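Local atomic coordinates of seryl-tRNA synthetase, cytoplasmic (Candida albicans, PDB entry 3QO7), a protein that attaches serine to tRNA(Ser) in two steps, activating the amino acid with ATP as Ser-AMP and then transferring it to the acceptor end of the tRNA. Residues V108-H113 and A347-Y352; S276-E281 and V295-K300; I301-L306 and S403-T408. One frame throughout, in Å; residues are numbered along the deposited sequence.

Interaction 1: residues V108-H113 and A347-Y352. With ATP (adenosine-5'-triphosphate), chain B.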
loop_
_atom_site.group_PDB
_atom_site.type_symbol
_atom_site.label_atom_id
_atom_site.label_comp_id
_atom_site.label_asym_id
_atom_site.label_seq_id
_atom_site.Cartn_x
_atom_site.Cartn_y
_atom_site.Cartn_z
ATOM N N VAL A 108 3.039 -27.027 -15.316
ATOM C CA VAL A 108 1.840 -27.854 -15.491
ATOM C C VAL A 108 0.731 -27.440 -14.529
ATOM O O VAL A 108 0.925 -27.421 -13.314
ATOM C CB VAL A 108 2.120 -29.382 -15.340
ATOM C CG1 VAL A 108 0.831 -30.171 -15.454
ATOM C CG2 VAL A 108 3.132 -29.863 -16.372
ATOM N N GLY A 109 -0.427 -27.095 -15.086
ATOM C CA GLY A 109 -1.542 -26.649 -14.284
ATOM C C GLY A 109 -2.088 -27.762 -13.411
ATOM O O GLY A 109 -1.840 -28.948 -13.634
ATOM N N ASN A 110 -2.843 -27.367 -12.400
ATOM C CA ASN A 110 -3.508 -28.301 -11.515
ATOM C C ASN A 110 -4.500 -29.151 -12.298
ATOM O O ASN A 110 -4.902 -28.793 -13.398
ATOM C CB ASN A 110 -4.220 -27.518 -10.416
ATOM C CG ASN A 110 -4.476 -28.350 -9.187
ATOM O OD1 ASN A 110 -4.247 -29.568 -9.175
ATOM N ND2 ASN A 110 -4.995 -27.712 -8.148
ATOM N N ILE A 111 -4.883 -30.293 -11.749
ATOM C CA ILE A 111 -5.796 -31.174 -12.467
ATOM C C ILE A 111 -7.165 -30.541 -12.479
ATOM O O ILE A 111 -7.717 -30.218 -11.427
ATOM C CB ILE A 111 -5.941 -32.544 -11.787
ATOM C CG1 ILE A 111 -4.577 -33.227 -11.624
ATOM C CG2 ILE A 111 -6.953 -33.401 -12.553
ATOM C CD1 ILE A 111 -3.852 -33.456 -12.904
ATOM N N VAL A 112 -7.721 -30.353 -13.659
ATOM C CA VAL A 112 -9.039 -29.766 -13.723
ATOM C C VAL A 112 -10.080 -30.768 -13.240
ATOM O O VAL A 112 -10.231 -31.855 -13.830
ATOM C CB VAL A 112 -9.393 -29.353 -15.145
ATOM C CG1 VAL A 112 -10.852 -28.917 -15.206
ATOM C CG2 VAL A 112 -8.439 -28.266 -15.628
ATOM N N HIS A 113 -10.788 -30.401 -12.172
ATOM C CA HIS A 113 -11.856 -31.239 -11.639
ATOM C C HIS A 113 -12.878 -31.650 -12.723
ATOM O O HIS A 113 -13.230 -30.840 -13.596
ATOM C CB HIS A 113 -12.553 -30.530 -10.482
ATOM C CG HIS A 113 -13.421 -31.436 -9.669
ATOM N ND1 HIS A 113 -14.769 -31.591 -9.911
ATOM C CD2 HIS A 113 -13.126 -32.264 -8.637
ATOM C CE1 HIS A 113 -15.272 -32.461 -9.051
ATOM N NE2 HIS A 113 -14.299 -32.879 -8.263
ATOM N N ALA A 347 -3.247 -22.814 -10.603
ATOM C CA ALA A 347 -3.488 -23.440 -9.294
ATOM C C ALA A 347 -4.907 -23.990 -9.065
ATOM O O ALA A 347 -5.120 -24.820 -8.170
ATOM C CB ALA A 347 -3.105 -22.485 -8.159
ATOM N N ALA A 348 -5.875 -23.522 -9.852
ATOM C CA ALA A 348 -7.273 -23.852 -9.591
ATOM C C ALA A 348 -7.697 -25.162 -10.253
ATOM O O ALA A 348 -7.427 -25.384 -11.434
ATOM C CB ALA A 348 -8.176 -22.704 -10.018
ATOM N N ALA A 349 -8.326 -26.041 -9.478
ATOM C CA ALA A 349 -8.929 -27.256 -10.025
ATOM C C ALA A 349 -10.394 -26.969 -10.390
ATOM O O ALA A 349 -10.995 -27.652 -11.231
ATOM C CB ALA A 349 -8.847 -28.407 -9.017
ATOM N N LYS A 350 -10.943 -25.941 -9.742
ATOM C CA LYS A 350 -12.318 -25.518 -9.926
ATOM C C LYS A 350 -12.515 -24.084 -9.455
ATOM O O LYS A 350 -11.998 -23.695 -8.394
ATOM C CB LYS A 350 -13.263 -26.436 -9.168
ATOM C CG LYS A 350 -14.732 -26.116 -9.426
ATOM C CD LYS A 350 -15.636 -27.139 -8.793
ATOM C CE LYS A 350 -17.083 -26.842 -9.133
ATOM N NZ LYS A 350 -17.408 -27.198 -10.538
ATOM N N LYS A 351 -13.304 -23.318 -10.210
ATOM C CA LYS A 351 -13.522 -21.898 -9.928
ATOM C C LYS A 351 -14.979 -21.495 -10.179
ATOM O O LYS A 351 -15.548 -21.824 -11.219
ATOM C CB LYS A 351 -12.582 -21.071 -10.797
ATOM C CG LYS A 351 -12.602 -19.552 -10.604
ATOM C CD LYS A 351 -11.290 -18.974 -11.138
ATOM C CE LYS A 351 -11.230 -17.476 -11.081
ATOM N NZ LYS A 351 -12.067 -16.787 -12.141
ATOM N N TYR A 352 -15.591 -20.800 -9.223
ATOM C CA TYR A 352 -16.932 -20.245 -9.392
ATOM C C TYR A 352 -16.779 -18.748 -9.310
ATOM O O TYR A 352 -15.987 -18.287 -8.517
ATOM C CB TYR A 352 -17.856 -20.667 -8.251
ATOM C CG TYR A 352 -18.636 -21.936 -8.464
ATOM C CD1 TYR A 352 -18.436 -22.735 -9.589
ATOM C CD2 TYR A 352 -19.581 -22.349 -7.530
ATOM C CE1 TYR A 352 -19.154 -23.914 -9.775
ATOM C CE2 TYR A 352 -20.309 -23.529 -7.703
ATOM C CZ TYR A 352 -20.103 -24.310 -8.825
ATOM O OH TYR A 352 -20.843 -25.490 -8.980
HETATM P PG ATP B . -11.169 -12.923 -12.991
HETATM O O1G ATP B . -10.091 -13.684 -13.729
HETATM O O2G ATP B . -10.839 -11.466 -12.744
HETATM O O3G ATP B . -12.555 -13.167 -13.541
HETATM P PB ATP B . -9.884 -13.796 -10.655
HETATM O O1B ATP B . -8.701 -13.293 -11.451
HETATM O O2B ATP B . -9.859 -15.179 -10.060
HETATM O O3B ATP B . -11.224 -13.576 -11.507
HETATM P PA ATP B . -9.140 -11.727 -8.895
HETATM O O1A ATP B . -8.275 -11.240 -10.047
HETATM O O2A ATP B . -8.527 -12.332 -7.652
HETATM O O3A ATP B . -10.197 -12.802 -9.445
HETATM O "O5'" ATP B . -10.307 -10.671 -8.549
HETATM C "C5'" ATP B . -11.431 -11.167 -7.818
HETATM C "C4'" ATP B . -12.228 -9.976 -7.343
HETATM O "O4'" ATP B . -11.351 -8.859 -7.132
HETATM C "C3'" ATP B . -13.149 -9.566 -8.450
HETATM O "O3'" ATP B . -14.421 -10.171 -8.213
HETATM C "C2'" ATP B . -13.178 -8.052 -8.387
HETATM O "O2'" ATP B . -14.302 -7.652 -7.597
HETATM C "C1'" ATP B . -11.901 -7.651 -7.664
HETATM N N9 ATP B . -10.944 -6.989 -8.602
HETATM C C8 ATP B . -10.111 -7.632 -9.442
HETATM N N7 ATP B . -9.366 -6.752 -10.166
HETATM C C5 ATP B . -9.725 -5.507 -9.796
HETATM C C6 ATP B . -9.329 -4.126 -10.168
HETATM N N6 ATP B . -8.369 -3.915 -11.107
HETATM N N1 ATP B . -9.937 -3.095 -9.546
HETATM C C2 ATP B . -10.878 -3.295 -8.609
HETATM N N3 ATP B . -11.280 -4.524 -8.220
HETATM C C4 ATP B . -10.761 -5.660 -8.764
#

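Interaction 2: residues S276-E281 and V295-K300. With ATP (adenosine-5'-triphosphate), chain B.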
loop_
_atom_site.group_PDB
_atom_site.type_symbol
_atom_site.label_atom_id
_atom_site.label_comp_id
_atom_site.label_asym_id
_atom_site.label_seq_id
_atom_site.Cartn_x
_atom_site.Cartn_y
_atom_site.Cartn_z
ATOM N N SER A 276 -4.915 -3.963 1.289
ATOM C CA SER A 276 -5.003 -3.352 -0.030
ATOM C C SER A 276 -4.337 -4.276 -1.063
ATOM O O SER A 276 -3.599 -5.196 -0.708
ATOM C CB SER A 276 -4.388 -1.952 -0.042
ATOM O OG SER A 276 -5.057 -1.142 0.906
ATOM N N CYS A 277 -4.621 -4.030 -2.335
ATOM C CA CYS A 277 -4.241 -4.916 -3.418
ATOM C C CYS A 277 -3.822 -3.996 -4.522
ATOM O O CYS A 277 -4.435 -2.939 -4.699
ATOM C CB CYS A 277 -5.441 -5.746 -3.901
ATOM S SG CYS A 277 -6.251 -6.712 -2.608
ATOM N N PHE A 278 -2.793 -4.396 -5.264
ATOM C CA PHE A 278 -2.192 -3.536 -6.271
ATOM C C PHE A 278 -2.057 -4.301 -7.564
ATOM O O PHE A 278 -1.538 -5.429 -7.593
ATOM C CB PHE A 278 -0.853 -2.956 -5.781
ATOM C CG PHE A 278 -0.990 -2.172 -4.502
ATOM C CD1 PHE A 278 -1.186 -0.799 -4.528
ATOM C CD2 PHE A 278 -0.999 -2.825 -3.269
ATOM C CE1 PHE A 278 -1.364 -0.077 -3.337
ATOM C CE2 PHE A 278 -1.187 -2.128 -2.092
ATOM C CZ PHE A 278 -1.366 -0.739 -2.121
ATOM N N ARG A 279 -2.561 -3.696 -8.636
ATOM C CA ARG A 279 -2.529 -4.345 -9.936
ATOM C C ARG A 279 -2.018 -3.423 -11.027
ATOM O O ARG A 279 -2.589 -2.359 -11.253
ATOM C CB ARG A 279 -3.912 -4.875 -10.267
ATOM C CG ARG A 279 -4.376 -5.930 -9.284
ATOM C CD ARG A 279 -5.257 -6.975 -9.949
ATOM N NE ARG A 279 -5.814 -7.889 -8.960
ATOM C CZ ARG A 279 -6.853 -8.688 -9.187
ATOM N NH1 ARG A 279 -7.447 -8.685 -10.383
ATOM N NH2 ARG A 279 -7.297 -9.484 -8.210
ATOM N N ARG A 280 -0.941 -3.828 -11.702
ATOM C CA ARG A 280 -0.411 -3.026 -12.814
ATOM C C ARG A 280 -1.398 -2.904 -13.953
ATOM O O ARG A 280 -1.396 -1.904 -14.659
ATOM C CB ARG A 280 0.888 -3.600 -13.365
ATOM C CG ARG A 280 2.000 -3.671 -12.359
ATOM C CD ARG A 280 3.321 -3.924 -13.041
ATOM N NE ARG A 280 3.430 -3.076 -14.210
ATOM C CZ ARG A 280 3.953 -3.481 -15.356
ATOM N NH1 ARG A 280 4.416 -4.724 -15.447
ATOM N NH2 ARG A 280 4.008 -2.653 -16.400
ATOM N N GLU A 281 -2.228 -3.932 -14.136
ATOM C CA GLU A 281 -3.222 -3.962 -15.203
ATOM C C GLU A 281 -4.603 -3.501 -14.752
ATOM O O GLU A 281 -5.257 -4.129 -13.908
ATOM C CB GLU A 281 -3.327 -5.369 -15.784
ATOM C CG GLU A 281 -2.130 -5.791 -16.605
ATOM C CD GLU A 281 -1.967 -4.939 -17.847
ATOM O OE1 GLU A 281 -2.599 -5.270 -18.882
ATOM O OE2 GLU A 281 -1.214 -3.936 -17.779
ATOM N N VAL A 295 -9.418 -0.499 -11.068
ATOM C CA VAL A 295 -8.400 0.487 -10.686
ATOM C C VAL A 295 -7.102 -0.215 -10.271
ATOM O O VAL A 295 -7.065 -1.445 -10.199
ATOM C CB VAL A 295 -8.910 1.432 -9.551
ATOM C CG1 VAL A 295 -9.970 2.399 -10.079
ATOM C CG2 VAL A 295 -9.464 0.621 -8.380
ATOM N N HIS A 296 -6.035 0.537 -10.002
ATOM C CA HIS A 296 -4.726 -0.095 -9.676
ATOM C C HIS A 296 -4.518 -0.455 -8.201
ATOM O O HIS A 296 -3.677 -1.293 -7.873
ATOM C CB HIS A 296 -3.569 0.780 -10.124
ATOM C CG HIS A 296 -3.505 0.973 -11.600
ATOM N ND1 HIS A 296 -3.129 -0.033 -12.466
ATOM C CD2 HIS A 296 -3.791 2.047 -12.368
ATOM C CE1 HIS A 296 -3.178 0.417 -13.704
ATOM N NE2 HIS A 296 -3.571 1.677 -13.672
ATOM N N ALA A 297 -5.292 0.181 -7.330
ATOM C CA ALA A 297 -5.223 -0.051 -5.890
ATOM C C ALA A 297 -6.636 -0.092 -5.296
ATOM O O ALA A 297 -7.528 0.702 -5.677
ATOM C CB ALA A 297 -4.420 1.036 -5.243
ATOM N N PHE A 298 -6.851 -1.023 -4.378
ATOM C CA PHE A 298 -8.183 -1.180 -3.784
ATOM C C PHE A 298 -8.110 -2.135 -2.606
ATOM O O PHE A 298 -7.092 -2.809 -2.399
ATOM C CB PHE A 298 -9.194 -1.693 -4.822
ATOM C CG PHE A 298 -8.796 -3.018 -5.447
ATOM C CD1 PHE A 298 -9.177 -4.234 -4.856
ATOM C CD2 PHE A 298 -8.007 -3.055 -6.585
ATOM C CE1 PHE A 298 -8.803 -5.464 -5.414
ATOM C CE2 PHE A 298 -7.612 -4.278 -7.132
ATOM C CZ PHE A 298 -8.016 -5.487 -6.545
ATOM N N GLU A 299 -9.183 -2.201 -1.830
ATOM C CA GLU A 299 -9.184 -3.081 -0.672
ATOM C C GLU A 299 -10.017 -4.334 -0.907
ATOM O O GLU A 299 -10.995 -4.328 -1.679
ATOM C CB GLU A 299 -9.629 -2.333 0.579
ATOM C CG GLU A 299 -8.613 -1.269 1.031
ATOM C CD GLU A 299 -8.581 -0.092 0.074
ATOM O OE1 GLU A 299 -9.674 0.515 -0.111
ATOM O OE2 GLU A 299 -7.486 0.194 -0.506
ATOM N N LYS A 300 -9.618 -5.420 -0.259
ATOM C CA LYS A 300 -10.306 -6.687 -0.437
ATOM C C LYS A 300 -10.367 -7.433 0.890
ATOM O O LYS A 300 -9.347 -7.610 1.550
ATOM C CB LYS A 300 -9.589 -7.511 -1.518
ATOM C CG LYS A 300 -10.309 -8.748 -2.001
ATOM C CD LYS A 300 -9.408 -9.607 -2.906
ATOM C CE LYS A 300 -9.530 -9.229 -4.384
ATOM N NZ LYS A 300 -8.866 -10.242 -5.281
HETATM P PG ATP B . -11.169 -12.923 -12.991
HETATM O O1G ATP B . -10.091 -13.684 -13.729
HETATM O O2G ATP B . -10.839 -11.466 -12.744
HETATM O O3G ATP B . -12.555 -13.167 -13.541
HETATM P PB ATP B . -9.884 -13.796 -10.655
HETATM O O1B ATP B . -8.701 -13.293 -11.451
HETATM O O2B ATP B . -9.859 -15.179 -10.060
HETATM O O3B ATP B . -11.224 -13.576 -11.507
HETATM P PA ATP B . -9.140 -11.727 -8.895
HETATM O O1A ATP B . -8.275 -11.240 -10.047
HETATM O O2A ATP B . -8.527 -12.332 -7.652
HETATM O O3A ATP B . -10.197 -12.802 -9.445
HETATM O "O5'" ATP B . -10.307 -10.671 -8.549
HETATM C "C5'" ATP B . -11.431 -11.167 -7.818
HETATM C "C4'" ATP B . -12.228 -9.976 -7.343
HETATM O "O4'" ATP B . -11.351 -8.859 -7.132
HETATM C "C3'" ATP B . -13.149 -9.566 -8.450
HETATM O "O3'" ATP B . -14.421 -10.171 -8.213
HETATM C "C2'" ATP B . -13.178 -8.052 -8.387
HETATM O "O2'" ATP B . -14.302 -7.652 -7.597
HETATM C "C1'" ATP B . -11.901 -7.651 -7.664
HETATM N N9 ATP B . -10.944 -6.989 -8.602
HETATM C C8 ATP B . -10.111 -7.632 -9.442
HETATM N N7 ATP B . -9.366 -6.752 -10.166
HETATM C C5 ATP B . -9.725 -5.507 -9.796
HETATM C C6 ATP B . -9.329 -4.126 -10.168
HETATM N N6 ATP B . -8.369 -3.915 -11.107
HETATM N N1 ATP B . -9.937 -3.095 -9.546
HETATM C C2 ATP B . -10.878 -3.295 -8.609
HETATM N N3 ATP B . -11.280 -4.524 -8.220
HETATM C C4 ATP B . -10.761 -5.660 -8.764
#

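Interaction 3: residues I301-L306 and S403-T408. With ATP (adenosine-5'-triphosphate), chain B.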
loop_
_atom_site.group_PDB
_atom_site.type_symbol
_atom_site.label_atom_id
_atom_site.label_comp_id
_atom_site.label_asym_id
_atom_site.label_seq_id
_atom_site.Cartn_x
_atom_site.Cartn_y
_atom_site.Cartn_z
ATOM N N ILE A 301 -11.575 -7.801 1.307
ATOM C CA ILE A 301 -11.748 -8.841 2.307
ATOM C C ILE A 301 -11.783 -10.185 1.586
ATOM O O ILE A 301 -12.638 -10.427 0.733
ATOM C CB ILE A 301 -13.037 -8.687 3.096
ATOM C CG1 ILE A 301 -13.089 -7.312 3.751
ATOM C CG2 ILE A 301 -13.163 -9.827 4.129
ATOM C CD1 ILE A 301 -11.932 -7.083 4.670
ATOM N N GLU A 302 -10.841 -11.051 1.934
ATOM C CA GLU A 302 -10.642 -12.309 1.241
ATOM C C GLU A 302 -10.900 -13.515 2.176
ATOM O O GLU A 302 -10.453 -13.512 3.299
ATOM C CB GLU A 302 -9.210 -12.333 0.741
ATOM C CG GLU A 302 -8.860 -13.570 -0.033
ATOM C CD GLU A 302 -9.310 -13.517 -1.475
ATOM O OE1 GLU A 302 -9.954 -12.510 -1.872
ATOM O OE2 GLU A 302 -9.007 -14.490 -2.216
ATOM N N GLN A 303 -11.633 -14.532 1.736
ATOM C CA GLN A 303 -11.715 -15.778 2.509
ATOM C C GLN A 303 -10.524 -16.665 2.154
ATOM O O GLN A 303 -10.291 -16.932 0.963
ATOM C CB GLN A 303 -12.966 -16.586 2.186
ATOM C CG GLN A 303 -14.299 -15.889 2.292
ATOM C CD GLN A 303 -15.445 -16.836 1.917
ATOM O OE1 GLN A 303 -15.560 -17.931 2.470
ATOM N NE2 GLN A 303 -16.281 -16.423 0.967
ATOM N N PHE A 304 -9.787 -17.135 3.163
ATOM C CA PHE A 304 -8.764 -18.138 2.914
ATOM C C PHE A 304 -8.880 -19.306 3.886
ATOM O O PHE A 304 -8.953 -19.126 5.109
ATOM C CB PHE A 304 -7.351 -17.552 2.950
ATOM C CG PHE A 304 -6.311 -18.507 2.456
ATOM C CD1 PHE A 304 -5.983 -18.558 1.106
ATOM C CD2 PHE A 304 -5.689 -19.392 3.330
ATOM C CE1 PHE A 304 -5.046 -19.454 0.623
ATOM C CE2 PHE A 304 -4.733 -20.298 2.862
ATOM C CZ PHE A 304 -4.416 -20.332 1.494
ATOM N N VAL A 305 -8.879 -20.513 3.341
ATOM C CA VAL A 305 -9.152 -21.683 4.149
ATOM C C VAL A 305 -8.213 -22.832 3.834
ATOM O O VAL A 305 -7.872 -23.105 2.671
ATOM C CB VAL A 305 -10.607 -22.175 3.974
ATOM C CG1 VAL A 305 -10.863 -23.396 4.898
ATOM C CG2 VAL A 305 -11.576 -21.038 4.272
ATOM N N LEU A 306 -7.803 -23.498 4.901
ATOM C CA LEU A 306 -7.044 -24.719 4.821
ATOM C C LEU A 306 -7.926 -25.841 5.344
ATOM O O LEU A 306 -8.535 -25.727 6.412
ATOM C CB LEU A 306 -5.790 -24.593 5.686
ATOM C CG LEU A 306 -4.795 -23.560 5.169
ATOM C CD1 LEU A 306 -3.445 -23.802 5.767
ATOM C CD2 LEU A 306 -4.697 -23.690 3.662
ATOM N N SER A 403 -11.544 -17.358 -1.677
ATOM C CA SER A 403 -12.730 -16.755 -2.289
ATOM C C SER A 403 -12.867 -15.311 -1.851
ATOM O O SER A 403 -12.919 -15.033 -0.666
ATOM C CB SER A 403 -13.983 -17.518 -1.872
ATOM O OG SER A 403 -15.168 -16.911 -2.391
ATOM N N THR A 404 -12.935 -14.381 -2.784
ATOM C CA THR A 404 -13.165 -12.992 -2.388
ATOM C C THR A 404 -14.413 -12.913 -1.509
ATOM O O THR A 404 -15.422 -13.563 -1.815
ATOM C CB THR A 404 -13.381 -12.069 -3.622
ATOM O OG1 THR A 404 -12.271 -12.194 -4.530
ATOM C CG2 THR A 404 -13.511 -10.616 -3.165
ATOM N N LEU A 405 -14.379 -12.162 -0.406
ATOM C CA LEU A 405 -15.673 -11.833 0.190
ATOM C C LEU A 405 -16.131 -10.564 -0.468
ATOM O O LEU A 405 -17.242 -10.490 -0.949
ATOM C CB LEU A 405 -15.677 -11.672 1.713
ATOM C CG LEU A 405 -17.130 -11.452 2.215
ATOM C CD1 LEU A 405 -17.973 -12.744 2.363
ATOM C CD2 LEU A 405 -17.146 -10.690 3.519
ATOM N N SER A 406 -15.263 -9.560 -0.516
ATOM C CA SER A 406 -15.651 -8.290 -1.116
ATOM C C SER A 406 -14.443 -7.505 -1.545
ATOM O O SER A 406 -13.579 -7.219 -0.730
ATOM C CB SER A 406 -16.446 -7.436 -0.118
ATOM O OG SER A 406 -16.725 -6.159 -0.669
ATOM N N ALA A 407 -14.378 -7.169 -2.822
ATOM C CA ALA A 407 -13.477 -6.136 -3.285
ATOM C C ALA A 407 -14.288 -4.863 -3.067
ATOM O O ALA A 407 -15.295 -4.625 -3.750
ATOM C CB ALA A 407 -13.171 -6.339 -4.756
ATOM N N THR A 408 -13.880 -4.055 -2.097
ATOM C CA THR A 408 -14.783 -3.042 -1.565
ATOM C C THR A 408 -15.153 -1.885 -2.511
ATOM O O THR A 408 -16.318 -1.476 -2.570
ATOM C CB THR A 408 -14.296 -2.539 -0.213
ATOM O OG1 THR A 408 -13.022 -1.900 -0.367
ATOM C CG2 THR A 408 -14.177 -3.726 0.763
HETATM P PG ATP B . -11.169 -12.923 -12.991
HETATM O O1G ATP B . -10.091 -13.684 -13.729
HETATM O O2G ATP B . -10.839 -11.466 -12.744
HETATM O O3G ATP B . -12.555 -13.167 -13.541
HETATM P PB ATP B . -9.884 -13.796 -10.655
HETATM O O1B ATP B . -8.701 -13.293 -11.451
HETATM O O2B ATP B . -9.859 -15.179 -10.060
HETATM O O3B ATP B . -11.224 -13.576 -11.507
HETATM P PA ATP B . -9.140 -11.727 -8.895
HETATM O O1A ATP B . -8.275 -11.240 -10.047
HETATM O O2A ATP B . -8.527 -12.332 -7.652
HETATM O O3A ATP B . -10.197 -12.802 -9.445
HETATM O "O5'" ATP B . -10.307 -10.671 -8.549
HETATM C "C5'" ATP B . -11.431 -11.167 -7.818
HETATM C "C4'" ATP B . -12.228 -9.976 -7.343
HETATM O "O4'" ATP B . -11.351 -8.859 -7.132
HETATM C "C3'" ATP B . -13.149 -9.566 -8.450
HETATM O "O3'" ATP B . -14.421 -10.171 -8.213
HETATM C "C2'" ATP B . -13.178 -8.052 -8.387
HETATM O "O2'" ATP B . -14.302 -7.652 -7.597
HETATM C "C1'" ATP B . -11.901 -7.651 -7.664
HETATM N N9 ATP B . -10.944 -6.989 -8.602
HETATM C C8 ATP B . -10.111 -7.632 -9.442
HETATM N N7 ATP B . -9.366 -6.752 -10.166
HETATM C C5 ATP B . -9.725 -5.507 -9.796
HETATM C C6 ATP B . -9.329 -4.126 -10.168
HETATM N N6 ATP B . -8.369 -3.915 -11.107
HETATM N N1 ATP B . -9.937 -3.095 -9.546
HETATM C C2 ATP B . -10.878 -3.295 -8.609
HETATM N N3 ATP B . -11.280 -4.524 -8.220
HETATM C C4 ATP B . -10.761 -5.660 -8.764
#

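Interaction 1: residues V108-H113 and A347-Y352
The side-chain amide of Asn110 opens the contact by reaching across to the backbone of Ala347. With CG swung opposite the main-chain nitrogen (chi1 -158°), Asn110 ND2 donates a nearly straight bond of 2.9 Å to Ala347 O (168° at the hydrogen). The acceptor lies in the amide plane of Asn110, yet the donor stands above the carbonyl plane of Ala347. The other end of the amide turns back on its own chain, Asn110 OD1 taking Ile111 N at 2.7 Å, while ND2 is also bonded to Thr374 OG1. The side chains of Ile111 and Val112 both start away from 347-352; Ile111 O meets Ala349 CB at 3.2 Å, and Val112 packs on Arg25 of helix 15-25. At His113 the backbone closes the contact: His113 N donates to Ala349 O over 2.9 Å, and its CB leans on the same carbonyl. The imidazole leads off to Ser115 and Trp313. Ala349 and Lys350 form a classic beta bulge opposite Asn372, starting the strand whose Lys351 forms a salt bridge with Asp353 and a weak bond to ATP O3B. Both hydrogen bonds across the contact end on main-chain carbonyls, of Ala347 and Ala349, and Arg25 bonds both Asn110 O and Ala348 O. The linker after helix 74-105 is thus tied to the catalytic core chiefly by hydrogen bonds in a largely buried contact.

Interaction 2: residues S276-E281 and V295-K300
Cys277 and the adenine of ATP sandwich the Phe298 ring in an antiparallel strand pair with the features of class II motif 2, whose two strands here run through 276-278 and 297-300. Cys277 CB sits over one face, 3.9 Å from the centroid of the Phe298 ring and toward its rim, while SG stands obliquely to the ring. ATP N3 lies over the centre of the opposite face. The ring is placed there by an uncommon first torsion: CG of Phe298 stands between backbone N and carbonyl carbon (chi1 58°), tipping the phenyl toward the neighbouring strand.

Arg279 comes to the ring edge, its NE 4.1 Å from Phe298 CZ. Guanidinium and phenyl planes are 71° apart, so the two side chains do not stack; one face of the guanidinium instead looks on Phe298 CZ and ATP N7. Arg279 NH1 makes a weak bond, doubtful in detail, to O1A of the alpha-phosphate, and Lys300 NZ approaches the same phosphate, 3.2 Å from ATP O2A. The two cations thus gather round one anion, where they would offset its negative charge. Val295 hydrogen-bonds the adenine through its backbone, its N donating to N1 at 3.1 Å and its O accepting from N6.

Phe278 and Ala297 pack on the other face of the sheet, where Phe278 also meets Val211 of the second subunit. Nearby, Arg280 forms a salt bridge with Asp236 of that subunit. Beyond the regular pairing, Arg279 N bonds to His296 O at 2.8 Å. In the reverse direction, His296 ND1 donates, in its ring plane, to Arg279 O over 2.7 Å at 161°, while NE2 is bonded to His175 ND1.

Interaction 3: residues I301-L306 and S403-T408
The carboxylate of Glu302 and the amide of Gln303 each turn one face to the strand through Ser403 and Thr404, on opposite sides of the sheet. Over the Glu302 carboxylate lies the backbone of Thr404, whose N is 3.9 Å from Glu302 CD. Glu302 and Thr404 cross at about a right angle, and Glu302 OE1 stands 3.5 Å from Thr404 OG1. The glutamate reaches there because its chain, extended at first (chi1 -179°), bends at the next torsion. Its OE2 takes a weak hydrogen bond from Asn402, and the Glu302 side chain also touches Ser247.

Ser403 CB lies over a face of the Gln303 amide, 3.8 Å from NE2. That nitrogen is bonded instead to Met319 O of helix 312-329, which ties the Gln303 face of the sheet to this helix. Ile301 is on the same face as Gln303; Leu405 lies alongside it, pointing the same way, with Ile301 CG2 3.9 Å from Leu405 CB, and both pack on Leu199 of helix 183-201.

Regular antiparallel bonds join Gln303 and Ser403 in both directions. Further along, a classic beta bulge sets Leu405 and Ser406 together opposite Ile301: its carbonyl O receives both Leu405 N, at 2.7 Å, and Ser406 N, at 3.0 Å, while Ile301 N donates to Ser406 O. The chain turns a corner at Leu405, and Ala407 occupies the N-cap position of the next helix, its CB 3.3 Å from ATP O2'. Glu302 and Thr404, which probably bind L-serine as in relatives, lie on the same face of the sheet, with Thr404 OG1 next to ATP C5', in the strand-to-helix arrangement of motif 3 in the class II synthetase core.

All three contacts reach the same mixed sheet and touch ATP. Interactions 2 and 3 share strand 297-307, which pairs with 269-278 on one side and 399-407 on the other; their centres are 14 Å apart and they meet where Glu299 O probably accepts a bond from Thr408 N. Interaction 1 sits near the start of strand 350-358, its centre about 24 Å from that of interaction 2 and 18 Å from that of interaction 3. Along the chain, interaction 2 is nested within the loop closed by interaction 1 and closes before interaction 3 opens, whereas interactions 1 and 3 cross. The linker from the tRNA-binding extension thus docks on the sheet that carries the active site.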